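Local structure of carbohydrate-binding protein (Flavonifractor plautii, 6N1B) at residues Ala46-Gln51 and Leu375-Lys380; Tyr116-Ala121 and Trp136-Asp141; Glu149-Ile154 and Asp190-Ala195; Lys361-Lys366 and Asp384-Ile389. The protein removes the acetyl group from N-acetylgalactosamine of the A blood antigen, one step in a gut bacterial pathway that converts A to universal O type blood. One frame throughout, in Å; residues are numbered along the deposited sequence. Where two conformers were deposited one is given.

How the contacts relate
Contacts 2 and 3 belong to one four-stranded antiparallel sheet, their centres about 11 Å apart: W136 and W138 of contact 2 bond through their carbonyls to the backbone N atoms of R151 and E149 in contact 3. Contact 2 lies at the sugar and a calcium ion, whereas in contact 3 the V150 side chain is about 11 Å from the alpha-galactose and from a calcium ion. Contacts 1 and 4 form a second pair, with centres about 8 Å apart, joined where A379 N meets K366 O and D50 O meets R388 NH1. This pair is some distance from contact 2, about 11 Å (contact 1) and 8 Å (contact 4) between nearest atoms, but the R385 side chain of contact 4 lies about 5 Å from the bound beta-galactose.

Contact 1. Residues Ala46-Gln51 and Leu375-Lys380; sequences AHADDQ and LTIQAK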
# COMPACT_ATOMS: atom_id res chain seq x y z
N ALA A 46 -16.01 -3.46 20.77
CA ALA A 46 -14.70 -3.63 21.44
C ALA A 46 -13.53 -2.89 20.78
O ALA A 46 -12.35 -2.99 21.23
CB ALA A 46 -14.34 -5.08 21.59
N HIS A 47 -13.86 -2.09 19.73
CA HIS A 47 -12.84 -1.35 18.97
C HIS A 47 -13.27 -0.00 18.53
O HIS A 47 -14.44 0.20 18.12
CB HIS A 47 -12.44 -2.14 17.68
CG HIS A 47 -11.83 -3.46 17.97
ND1 HIS A 47 -10.53 -3.54 18.43
CD2 HIS A 47 -12.29 -4.72 17.87
CE1 HIS A 47 -10.24 -4.86 18.62
NE2 HIS A 47 -11.30 -5.59 18.30
N ALA A 48 -12.36 0.96 18.68
CA ALA A 48 -12.68 2.32 18.16
C ALA A 48 -12.89 2.28 16.65
O ALA A 48 -12.29 1.44 15.91
CB ALA A 48 -11.54 3.26 18.46
N ASP A 49 -13.78 3.12 16.17
CA ASP A 49 -14.15 3.21 14.77
C ASP A 49 -12.98 3.69 13.92
O ASP A 49 -12.10 4.38 14.35
CB ASP A 49 -15.31 4.22 14.65
CG ASP A 49 -16.66 3.71 15.11
OD1 ASP A 49 -16.86 2.52 15.33
OD2 ASP A 49 -17.54 4.58 15.25
N ASP A 50 -13.12 3.45 12.59
CA ASP A 50 -12.34 4.13 11.59
C ASP A 50 -10.81 3.88 11.69
O ASP A 50 -10.00 4.70 11.27
CB ASP A 50 -12.65 5.59 11.46
CG ASP A 50 -14.09 5.86 11.11
OD1 ASP A 50 -14.68 5.06 10.40
OD2 ASP A 50 -14.68 6.80 11.65
N GLN A 51 -10.45 2.70 12.24
CA GLN A 51 -9.07 2.25 12.22
C GLN A 51 -8.74 1.65 10.81
O GLN A 51 -9.53 0.85 10.32
CB GLN A 51 -8.77 1.27 13.34
CG GLN A 51 -8.97 1.87 14.74
CD GLN A 51 -8.62 0.88 15.79
OE1 GLN A 51 -7.45 0.47 15.84
NE2 GLN A 51 -9.59 0.44 16.59
N LEU A 375 -7.43 15.24 21.91
CA LEU A 375 -7.60 14.08 22.70
C LEU A 375 -9.04 13.72 22.95
O LEU A 375 -9.59 14.01 24.07
CB LEU A 375 -6.75 14.19 23.96
CG LEU A 375 -6.51 12.96 24.72
CD1 LEU A 375 -5.46 12.07 23.97
CD2 LEU A 375 -6.08 13.35 26.11
N THR A 376 -9.79 13.21 21.93
CA THR A 376 -11.24 13.09 21.94
C THR A 376 -11.75 11.67 21.70
O THR A 376 -12.93 11.40 21.80
CB THR A 376 -11.90 13.96 20.91
OG1 THR A 376 -11.59 13.48 19.59
CG2 THR A 376 -11.58 15.42 21.04
N ILE A 377 -10.84 10.71 21.45
CA ILE A 377 -11.24 9.37 21.13
C ILE A 377 -10.94 8.49 22.31
O ILE A 377 -9.79 8.40 22.77
CB ILE A 377 -10.51 8.89 19.83
CG1 ILE A 377 -10.70 9.69 18.37
CG2 ILE A 377 -10.84 7.34 19.61
CD1 ILE A 377 -12.04 9.97 18.16
N GLN A 378 -11.96 7.73 22.71
CA GLN A 378 -11.74 6.68 23.65
C GLN A 378 -11.39 5.34 22.96
O GLN A 378 -12.25 4.75 22.35
CB GLN A 378 -13.07 6.47 24.43
CG GLN A 378 -13.20 5.39 25.43
CD GLN A 378 -12.25 5.62 26.52
OE1 GLN A 378 -11.12 5.09 26.54
NE2 GLN A 378 -12.58 6.56 27.37
N ALA A 379 -10.13 4.92 23.07
CA ALA A 379 -9.80 3.57 22.63
C ALA A 379 -10.54 2.58 23.47
O ALA A 379 -10.77 2.82 24.65
CB ALA A 379 -8.36 3.33 22.53
N LYS A 380 -10.89 1.41 22.90
CA LYS A 380 -11.75 0.45 23.54
C LYS A 380 -10.99 -0.71 24.13
O LYS A 380 -9.73 -0.79 24.12
CB LYS A 380 -12.90 0.04 22.59
CG LYS A 380 -13.70 1.17 21.85
CD LYS A 380 -14.34 2.11 22.71
CE LYS A 380 -15.35 3.13 21.94
NZ LYS A 380 -14.97 4.39 22.39
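K380 lays the base of its side chain against the backbone of A46-A48, and this is where the two segments pack tightly. Its CB reaches A46 O at 3.4 Å, while K380 CG sits 3.4 Å from A48 N and nearly as close to the carbonyl carbon of H47. These are van der Waals contacts; no hydrogen bond crosses directly between the segments. Beyond CG the lysine bends at chi2 (-59°) and again at chi4, which carries the ammonium group away from A46-A48 to a carbonyl of its own segment, K380 NZ to Q378 O at 2.7 Å. What ties the two backbones together polarly is D383: one carboxylate oxygen accepts from both A48 N and K380 N, and the other from H47 ND1 and Q51 NE2. The site joins the loop leading into strand 52-60 to the end of the small antiparallel pair 367-369 and 375-378, and the touching parts run almost antiparallel, 161° apart. Q51 also braces the loop from within, its NE2 donating nearly straight to A48 O at 3.0 Å; the same carbonyl oxygen accepts from Y42 OH. Packing slackens toward the strand, where buried A48 gives way to the partly exposed I377: A48 CB meets I377 CG2 only at 4.3 Å and Q378 O at 4.2 Å.

Contact 2. Residues Tyr116-Ala121 and Trp136-Asp141; sequences YHNCDA and WNWADD. With CA (calcium ion), chain C; GLA (alpha-D-galactopyranose), chain B; FUC (alpha-L-fucopyranose), chain D.
H117 and D141 meet beside the bound sugar, joined by a hydrogen bond from H117 ND1 to D141 OD2 of 2.6 Å. The carboxylate uses its syn lone pair and lies nearly coplanar with the imidazole, 18° between planes, which fixes the rotation of the ring. At the other end of that ring, H117 NE2 shares a nearly straight hydrogen bond with O3 of the alpha-galactose (2.7 Å), while the fucose places its C2 over one face and gives a hydrogen bond from O2 to D141 OD1. D120, three residues on from H117, binds the calcium ion through OD1 at 2.0 Å, a site completed by H272 and four waters. D141 OD1 is also hydrogen-bonded to Y202 OH, another residue of the glycan pocket; farther out, the backbone N of S206 holds D120 OD2. Behind them the backbones of H117 and A139 exchange two hydrogen bonds, as do those of C119 and N137. On the sheet face away from the sugar, N118 ND2 and W136 NE1 both donate to one water rather than to each other, and Y116 runs alongside W138 rim to rim, planes 8° apart (Y116 CD1 to W138 CZ2 3.5 Å). The two strands form a hairpin at the edge of an antiparallel sheet; strand 148-155 flanks 131-140, with W138 packed on R151 and E149.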
# COMPACT_ATOMS: atom_id res chain seq x y z
N TYR A 116 -10.15 -16.80 7.16
CA TYR A 116 -9.66 -16.11 5.98
C TYR A 116 -9.51 -14.62 6.25
O TYR A 116 -10.26 -14.10 7.10
CB TYR A 116 -10.64 -16.21 4.82
CG TYR A 116 -11.00 -17.63 4.52
CD1 TYR A 116 -10.24 -18.43 3.63
CD2 TYR A 116 -12.14 -18.19 5.05
CE1 TYR A 116 -10.52 -19.77 3.35
CE2 TYR A 116 -12.45 -19.56 4.80
CZ TYR A 116 -11.62 -20.35 3.99
OH TYR A 116 -11.87 -21.69 3.71
N HIS A 117 -8.58 -13.97 5.58
CA HIS A 117 -8.61 -12.51 5.65
C HIS A 117 -8.01 -11.92 4.39
O HIS A 117 -7.15 -12.52 3.73
CB HIS A 117 -7.87 -11.93 6.92
CG HIS A 117 -6.37 -11.88 6.76
ND1 HIS A 117 -5.56 -13.00 6.80
CD2 HIS A 117 -5.51 -10.81 6.63
CE1 HIS A 117 -4.29 -12.61 6.68
NE2 HIS A 117 -4.23 -11.29 6.55
N ASN A 118 -8.42 -10.70 4.12
CA ASN A 118 -7.86 -9.88 3.03
C ASN A 118 -6.85 -8.91 3.64
O ASN A 118 -6.81 -8.66 4.85
CB ASN A 118 -8.97 -9.11 2.33
CG ASN A 118 -9.99 -10.03 1.69
OD1 ASN A 118 -11.28 -9.86 1.96
ND2 ASN A 118 -9.56 -10.92 0.90
N CYS A 119 -6.01 -8.34 2.78
CA CYS A 119 -4.98 -7.37 3.22
C CYS A 119 -4.28 -6.75 2.02
O CYS A 119 -4.45 -7.19 0.87
CB CYS A 119 -3.90 -8.04 4.15
SG CYS A 119 -2.99 -9.36 3.28
N ASP A 120 -3.53 -5.70 2.31
CA ASP A 120 -2.45 -5.32 1.38
C ASP A 120 -2.94 -4.84 0.04
O ASP A 120 -2.48 -5.37 -1.05
CB ASP A 120 -1.45 -6.47 1.19
CG ASP A 120 -0.67 -6.85 2.44
OD1 ASP A 120 -0.93 -6.26 3.50
OD2 ASP A 120 0.05 -7.86 2.36
N ALA A 121 -3.78 -3.84 -0.04
CA ALA A 121 -4.25 -3.33 -1.31
C ALA A 121 -3.21 -2.42 -1.97
O ALA A 121 -2.52 -1.63 -1.36
CB ALA A 121 -5.55 -2.62 -1.17
N TRP A 136 -5.27 -6.86 -4.26
CA TRP A 136 -5.08 -7.11 -2.80
C TRP A 136 -4.68 -8.58 -2.64
O TRP A 136 -4.65 -9.36 -3.59
CB TRP A 136 -6.32 -6.77 -1.98
CG TRP A 136 -7.47 -7.71 -2.18
CD1 TRP A 136 -7.79 -8.79 -1.38
CD2 TRP A 136 -8.45 -7.69 -3.21
NE1 TRP A 136 -8.87 -9.48 -1.88
CE2 TRP A 136 -9.31 -8.79 -2.98
CE3 TRP A 136 -8.68 -6.89 -4.32
CZ2 TRP A 136 -10.33 -9.10 -3.82
CZ3 TRP A 136 -9.76 -7.20 -5.15
CH2 TRP A 136 -10.58 -8.27 -4.90
N ASN A 137 -4.37 -8.93 -1.39
CA ASN A 137 -3.98 -10.30 -1.01
C ASN A 137 -5.05 -10.93 -0.19
O ASN A 137 -5.53 -10.30 0.78
CB ASN A 137 -2.64 -10.22 -0.28
CG ASN A 137 -2.07 -11.55 0.02
OD1 ASN A 137 -2.70 -12.30 0.81
ND2 ASN A 137 -0.89 -11.90 -0.53
N TRP A 138 -5.46 -12.10 -0.53
CA TRP A 138 -6.40 -12.90 0.18
C TRP A 138 -5.69 -14.15 0.73
O TRP A 138 -4.99 -14.83 -0.05
CB TRP A 138 -7.59 -13.39 -0.68
CG TRP A 138 -8.48 -14.45 -0.14
CD1 TRP A 138 -9.58 -14.23 0.69
CD2 TRP A 138 -8.38 -15.87 -0.34
NE1 TRP A 138 -10.18 -15.44 0.95
CE2 TRP A 138 -9.48 -16.46 0.32
CE3 TRP A 138 -7.55 -16.67 -1.10
CZ2 TRP A 138 -9.76 -17.79 0.23
CZ3 TRP A 138 -7.77 -18.05 -1.16
CH2 TRP A 138 -8.86 -18.61 -0.47
N ALA A 139 -5.90 -14.49 2.01
CA ALA A 139 -5.22 -15.69 2.57
C ALA A 139 -6.26 -16.58 3.25
O ALA A 139 -7.15 -16.10 3.97
CB ALA A 139 -4.21 -15.25 3.62
N ASP A 140 -6.08 -17.87 3.06
CA ASP A 140 -6.58 -18.89 3.95
C ASP A 140 -5.55 -19.07 5.05
O ASP A 140 -4.49 -19.58 4.79
CB ASP A 140 -6.75 -20.21 3.15
CG ASP A 140 -7.24 -21.42 3.98
OD1 ASP A 140 -7.33 -21.25 5.21
OD2 ASP A 140 -7.52 -22.48 3.33
N ASP A 141 -5.84 -18.55 6.24
CA ASP A 141 -4.83 -18.59 7.24
C ASP A 141 -4.63 -19.93 7.92
O ASP A 141 -3.75 -20.08 8.77
CB ASP A 141 -5.09 -17.53 8.29
CG ASP A 141 -4.98 -16.10 7.73
OD1 ASP A 141 -3.84 -15.62 7.45
OD2 ASP A 141 -6.07 -15.49 7.50
CA CA C . -0.30 -6.46 5.35
C1 GLA B . 0.16 -9.78 9.65
C2 GLA B . -0.48 -9.19 8.35
C3 GLA B . -1.37 -10.26 7.70
C4 GLA B . -0.59 -11.60 7.45
C5 GLA B . 0.17 -12.03 8.74
C6 GLA B . 1.18 -13.07 8.49
O2 GLA B . -1.30 -8.04 8.78
O3 GLA B . -2.09 -9.68 6.36
O4 GLA B . 0.28 -11.33 6.41
O5 GLA B . 1.01 -10.92 9.28
O6 GLA B . 1.84 -13.57 9.73
C1 FUC D . -3.25 -11.96 11.17
C2 FUC D . -3.78 -13.18 10.40
C3 FUC D . -4.20 -14.29 11.39
C4 FUC D . -5.30 -13.75 12.30
C5 FUC D . -4.76 -12.55 13.06
C6 FUC D . -5.77 -11.82 13.99
O2 FUC D . -2.72 -13.71 9.56
O3 FUC D . -4.77 -15.41 10.66
O4 FUC D . -6.42 -13.40 11.51
O5 FUC D . -4.28 -11.56 12.09
O HOH W 1 -10.02 -22.94 2.26
O HOH W 2 -4.27 -11.84 3.39
O HOH W 3 -10.79 -11.72 -1.37
O HOH W 4 -0.13 -6.67 7.33
O HOH W 5 -1.00 -4.42 5.50
O HOH W 6 -2.14 -7.09 6.25
O HOH W 7 0.27 -8.49 5.00

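Contact 3. Residues Glu149-Ile154 and Asp190-Ala195; sequences EVRLRI and DDFITA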
# COMPACT_ATOMS: atom_id res chain seq x y z
N GLU A 149 -3.91 -15.83 -2.47
CA GLU A 149 -4.05 -15.33 -3.81
C GLU A 149 -3.81 -13.80 -3.81
O GLU A 149 -4.09 -13.11 -2.83
CB GLU A 149 -5.46 -15.55 -4.38
CG GLU A 149 -5.81 -17.01 -4.60
CD GLU A 149 -7.16 -17.25 -5.23
OE1 GLU A 149 -7.89 -16.28 -5.56
OE2 GLU A 149 -7.50 -18.41 -5.45
N VAL A 150 -3.29 -13.30 -4.93
CA VAL A 150 -3.44 -11.87 -5.29
C VAL A 150 -4.64 -11.75 -6.17
O VAL A 150 -4.71 -12.46 -7.19
CB VAL A 150 -2.14 -11.29 -5.93
CG1 VAL A 150 -2.40 -9.87 -6.39
CG2 VAL A 150 -0.97 -11.38 -4.97
N ARG A 151 -5.61 -10.95 -5.75
CA ARG A 151 -6.90 -10.74 -6.46
C ARG A 151 -6.97 -9.31 -6.96
O ARG A 151 -6.20 -8.44 -6.56
CB ARG A 151 -8.02 -11.07 -5.51
CG ARG A 151 -8.05 -12.54 -5.11
CD ARG A 151 -9.14 -12.91 -4.09
NE ARG A 151 -9.17 -14.34 -3.92
CZ ARG A 151 -10.13 -15.02 -3.26
NH1 ARG A 151 -10.97 -14.37 -2.49
NH2 ARG A 151 -10.24 -16.32 -3.47
N LEU A 152 -7.92 -9.11 -7.86
CA LEU A 152 -8.02 -7.87 -8.66
C LEU A 152 -9.47 -7.54 -8.94
O LEU A 152 -10.27 -8.43 -9.36
CB LEU A 152 -7.29 -8.09 -9.96
CG LEU A 152 -7.44 -7.07 -11.08
CD1 LEU A 152 -6.93 -5.68 -10.69
CD2 LEU A 152 -6.75 -7.55 -12.34
N ARG A 153 -9.80 -6.27 -8.69
CA ARG A 153 -11.09 -5.71 -9.18
C ARG A 153 -10.73 -4.43 -9.94
O ARG A 153 -9.88 -3.66 -9.54
CB ARG A 153 -12.02 -5.34 -8.00
CG ARG A 153 -12.72 -6.57 -7.38
CD ARG A 153 -13.53 -6.20 -6.13
NE ARG A 153 -14.21 -7.36 -5.57
CZ ARG A 153 -15.47 -7.74 -5.79
NH1 ARG A 153 -16.27 -7.03 -6.57
NH2 ARG A 153 -15.94 -8.85 -5.20
N ILE A 154 -11.47 -4.22 -11.06
CA ILE A 154 -11.23 -3.07 -11.96
C ILE A 154 -12.47 -2.17 -11.95
O ILE A 154 -13.63 -2.66 -11.76
CB ILE A 154 -10.98 -3.63 -13.38
CG1 ILE A 154 -9.66 -4.40 -13.42
CG2 ILE A 154 -11.02 -2.55 -14.48
CD1 ILE A 154 -9.45 -5.30 -14.61
N ASP A 190 -18.62 -12.20 -5.82
CA ASP A 190 -17.68 -13.14 -6.41
C ASP A 190 -16.97 -12.62 -7.63
O ASP A 190 -16.19 -13.33 -8.33
CB ASP A 190 -18.41 -14.45 -6.85
CG ASP A 190 -19.04 -15.20 -5.72
OD1 ASP A 190 -18.47 -15.18 -4.63
OD2 ASP A 190 -20.10 -15.81 -5.96
N ASP A 191 -17.22 -11.35 -7.93
CA ASP A 191 -16.70 -10.73 -9.15
C ASP A 191 -15.32 -10.11 -8.99
O ASP A 191 -15.14 -8.87 -8.93
CB ASP A 191 -17.70 -9.77 -9.74
CG ASP A 191 -18.94 -10.45 -10.26
OD1 ASP A 191 -18.83 -11.54 -10.85
OD2 ASP A 191 -20.02 -9.89 -10.12
N PHE A 192 -14.32 -10.98 -8.89
CA PHE A 192 -12.92 -10.59 -8.89
C PHE A 192 -12.16 -11.49 -9.83
O PHE A 192 -12.65 -12.59 -10.14
CB PHE A 192 -12.32 -10.57 -7.44
CG PHE A 192 -12.32 -11.91 -6.79
CD1 PHE A 192 -11.31 -12.86 -7.09
CD2 PHE A 192 -13.41 -12.31 -5.98
CE1 PHE A 192 -11.33 -14.07 -6.51
CE2 PHE A 192 -13.43 -13.57 -5.47
CZ PHE A 192 -12.40 -14.44 -5.72
N ILE A 193 -10.94 -11.12 -10.15
CA ILE A 193 -9.97 -11.93 -10.89
C ILE A 193 -8.91 -12.41 -9.93
O ILE A 193 -8.39 -11.61 -9.17
CB ILE A 193 -9.41 -11.12 -12.08
CG1 ILE A 193 -10.46 -10.74 -13.11
CG2 ILE A 193 -8.20 -11.81 -12.74
CD1 ILE A 193 -10.09 -9.72 -14.13
N THR A 194 -8.56 -13.71 -10.05
CA THR A 194 -7.38 -14.25 -9.37
C THR A 194 -6.18 -13.96 -10.25
O THR A 194 -6.07 -14.53 -11.36
CB THR A 194 -7.52 -15.70 -9.01
OG1 THR A 194 -8.61 -15.92 -8.16
CG2 THR A 194 -6.20 -16.23 -8.47
N ALA A 195 -5.31 -13.04 -9.87
CA ALA A 195 -4.08 -12.69 -10.60
C ALA A 195 -3.02 -13.73 -10.37
O ALA A 195 -2.31 -14.09 -11.33
CB ALA A 195 -3.64 -11.31 -10.26
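Polar contacts across the two segments centre on E149, whose OE1 accepts from T194 OG1 at 2.7 Å. The same oxygen forms a salt bridge with R151 NE of its own strand (2.8 Å). The two donors approach from opposite faces of the carboxylate plane, so OE1 is gripped from both sides and T194 helps to place the glutamate that steadies the arginine. Backbone bonds pair the strands: I193 N donates almost straight to L152 O, L152 N returns a weak bond to I193 O, and A195 N reaches V150 O at 2.8 Å.

Aromatic and cationic groups form a layered stack. With chi1 at 64°, F192 swings its ring across R151, whose extended chain runs over the ring face; R151 CD makes a CH-pi contact 3.9 Å from the centroid, and F192 CZ lies 3.4 Å from R151 CZ, over the middle of the guanidinium. The planes are 29° apart. W138 of the adjoining strand adds a cation-pi contact to this guanidinium. R153 instead lays one face of its guanidinium against the carbonyl oxygen of D191, too badly angled to bond; its nitrogens are engaged by W161, G188 and E108.

Apolar contacts fill the reverse face, with L152 CB and I193 CB 4.3 Å apart and V150 against A195. D191 centres an inverse gamma turn just before strand 193-198, one of the two outermost strands of a four-stranded antiparallel sheet, consistent with a blade of a beta-propeller.

Contact 4. Residues Lys361-Lys366 and Asp384-Ile389; sequences KDTNNK and DRIWRI
T363 holds its hydroxyl between its backbone N and carbonyl carbon (chi1 48°), which brings OG1 to within 3.0 Å of R385 CA, beside the backbone at the start of strand 385-395. That hydroxyl does not bond R385 N, where the angle is poor; its partner is the carbonyl of D383. The methylene CG1 of I386 completes the buried side, 3.6 Å from T363 OG1 and packed against T363 CB and CG2. One direct hydrogen bond is clear between the segments: T363 N to D384 O, 3.2 Å, straight at the hydrogen but rising well above the carbonyl plane, 61° out of it. A water adds a second tie, accepting from D362 N and from R385 NE at the edge of the guanidinium. T363 also opens a type II turn that closes with K366 N on T363 O, and K366 and N365 then bond to the backbone of A379 and K380. R385 forms a cation-pi contact with F332. The one clear direct bond is long and off-plane, which suggests a modest hold, eked out by water and apolar contact, while the salt bridge of D384 OD2 with R79 NE would help to keep that arginine of the glycan pocket in place.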
# COMPACT_ATOMS: atom_id res chain seq x y z
N LYS A 361 0.98 2.12 20.34
CA LYS A 361 1.05 1.02 21.33
C LYS A 361 0.24 1.29 22.61
O LYS A 361 -0.01 2.39 23.00
CB LYS A 361 2.48 0.69 21.70
CG LYS A 361 3.26 1.88 22.24
CD LYS A 361 4.69 1.46 22.60
CE LYS A 361 5.55 2.67 22.51
NZ LYS A 361 5.16 3.69 23.43
N ASP A 362 -0.10 0.18 23.25
CA ASP A 362 -0.57 0.26 24.65
C ASP A 362 -1.82 1.09 24.84
O ASP A 362 -1.99 1.87 25.76
CB ASP A 362 0.53 0.68 25.61
CG ASP A 362 1.69 -0.27 25.59
OD1 ASP A 362 1.51 -1.49 25.61
OD2 ASP A 362 2.78 0.27 25.57
N THR A 363 -2.78 0.91 23.94
CA THR A 363 -3.90 1.83 23.83
C THR A 363 -5.23 1.35 24.53
O THR A 363 -6.19 2.13 24.56
CB THR A 363 -4.25 2.14 22.39
OG1 THR A 363 -4.33 0.94 21.61
CG2 THR A 363 -3.25 3.09 21.77
N ASN A 364 -5.23 0.19 25.15
CA ASN A 364 -6.56 -0.35 25.61
C ASN A 364 -7.17 0.69 26.62
O ASN A 364 -6.52 1.02 27.57
CB ASN A 364 -6.42 -1.64 26.36
CG ASN A 364 -5.66 -2.68 25.58
OD1 ASN A 364 -6.36 -3.69 25.08
ND2 ASN A 364 -4.39 -2.57 25.45
N ASN A 365 -8.44 1.03 26.36
CA ASN A 365 -9.21 1.95 27.27
C ASN A 365 -8.57 3.31 27.50
O ASN A 365 -9.01 4.01 28.41
CB ASN A 365 -9.50 1.31 28.59
CG ASN A 365 -10.25 -0.03 28.39
OD1 ASN A 365 -9.82 -1.06 28.97
ND2 ASN A 365 -11.27 -0.05 27.58
N LYS A 366 -7.66 3.74 26.64
CA LYS A 366 -6.94 4.98 26.77
C LYS A 366 -7.52 6.02 25.86
O LYS A 366 -8.06 5.74 24.79
CB LYS A 366 -5.52 4.73 26.36
CG LYS A 366 -4.58 5.82 26.36
CD LYS A 366 -3.06 5.41 26.30
CE LYS A 366 -2.10 6.63 26.53
NZ LYS A 366 -0.88 6.42 25.85
N ASP A 384 -5.63 -3.16 21.59
CA ASP A 384 -4.31 -3.29 22.11
C ASP A 384 -3.34 -2.25 21.56
O ASP A 384 -2.37 -1.77 22.18
CB ASP A 384 -3.70 -4.70 21.89
CG ASP A 384 -4.58 -5.80 22.37
OD1 ASP A 384 -5.04 -5.77 23.53
OD2 ASP A 384 -4.97 -6.65 21.60
N ARG A 385 -3.63 -1.88 20.27
CA ARG A 385 -2.99 -0.82 19.53
C ARG A 385 -4.11 -0.16 18.68
O ARG A 385 -5.21 -0.71 18.63
CB ARG A 385 -1.91 -1.48 18.56
CG ARG A 385 -0.86 -2.26 19.29
CD ARG A 385 0.20 -2.83 18.37
NE ARG A 385 1.17 -3.55 19.18
CZ ARG A 385 1.78 -4.66 18.83
NH1 ARG A 385 1.58 -5.26 17.68
NH2 ARG A 385 2.53 -5.22 19.78
N ILE A 386 -3.78 0.98 18.11
CA ILE A 386 -4.71 1.68 17.23
C ILE A 386 -4.00 1.91 15.89
O ILE A 386 -2.86 2.29 15.81
CB ILE A 386 -5.16 3.04 17.82
CG1 ILE A 386 -6.00 2.87 19.07
CG2 ILE A 386 -5.92 3.89 16.81
CD1 ILE A 386 -7.43 2.40 18.84
N TRP A 387 -4.75 1.64 14.82
CA TRP A 387 -4.27 1.74 13.43
C TRP A 387 -4.80 3.00 12.76
O TRP A 387 -6.06 3.14 12.67
CB TRP A 387 -4.73 0.53 12.59
CG TRP A 387 -4.44 -0.84 13.12
CD1 TRP A 387 -5.00 -1.45 14.16
CD2 TRP A 387 -3.50 -1.81 12.54
NE1 TRP A 387 -4.56 -2.78 14.30
CE2 TRP A 387 -3.60 -2.99 13.32
CE3 TRP A 387 -2.65 -1.76 11.48
CZ2 TRP A 387 -2.90 -4.14 13.03
CZ3 TRP A 387 -1.85 -2.91 11.20
CH2 TRP A 387 -2.01 -4.06 11.99
N ARG A 388 -3.94 3.85 12.21
CA ARG A 388 -4.39 5.00 11.44
C ARG A 388 -3.47 5.25 10.23
O ARG A 388 -2.36 4.70 10.11
CB ARG A 388 -4.32 6.31 12.31
CG ARG A 388 -5.12 6.36 13.59
CD ARG A 388 -6.63 6.27 13.37
NE ARG A 388 -7.25 6.42 14.68
CZ ARG A 388 -8.50 6.14 14.95
NH1 ARG A 388 -9.33 5.68 14.01
NH2 ARG A 388 -8.95 6.31 16.21
N ILE A 389 -3.94 6.15 9.36
CA ILE A 389 -3.19 6.65 8.20
C ILE A 389 -3.03 8.14 8.31
O ILE A 389 -4.04 8.87 8.51
CB ILE A 389 -3.96 6.34 6.86
CG1 ILE A 389 -4.05 4.83 6.64
CG2 ILE A 389 -3.30 7.03 5.69
CD1 ILE A 389 -5.12 4.43 5.59
O HOH W 8 1.11 -2.57 22.20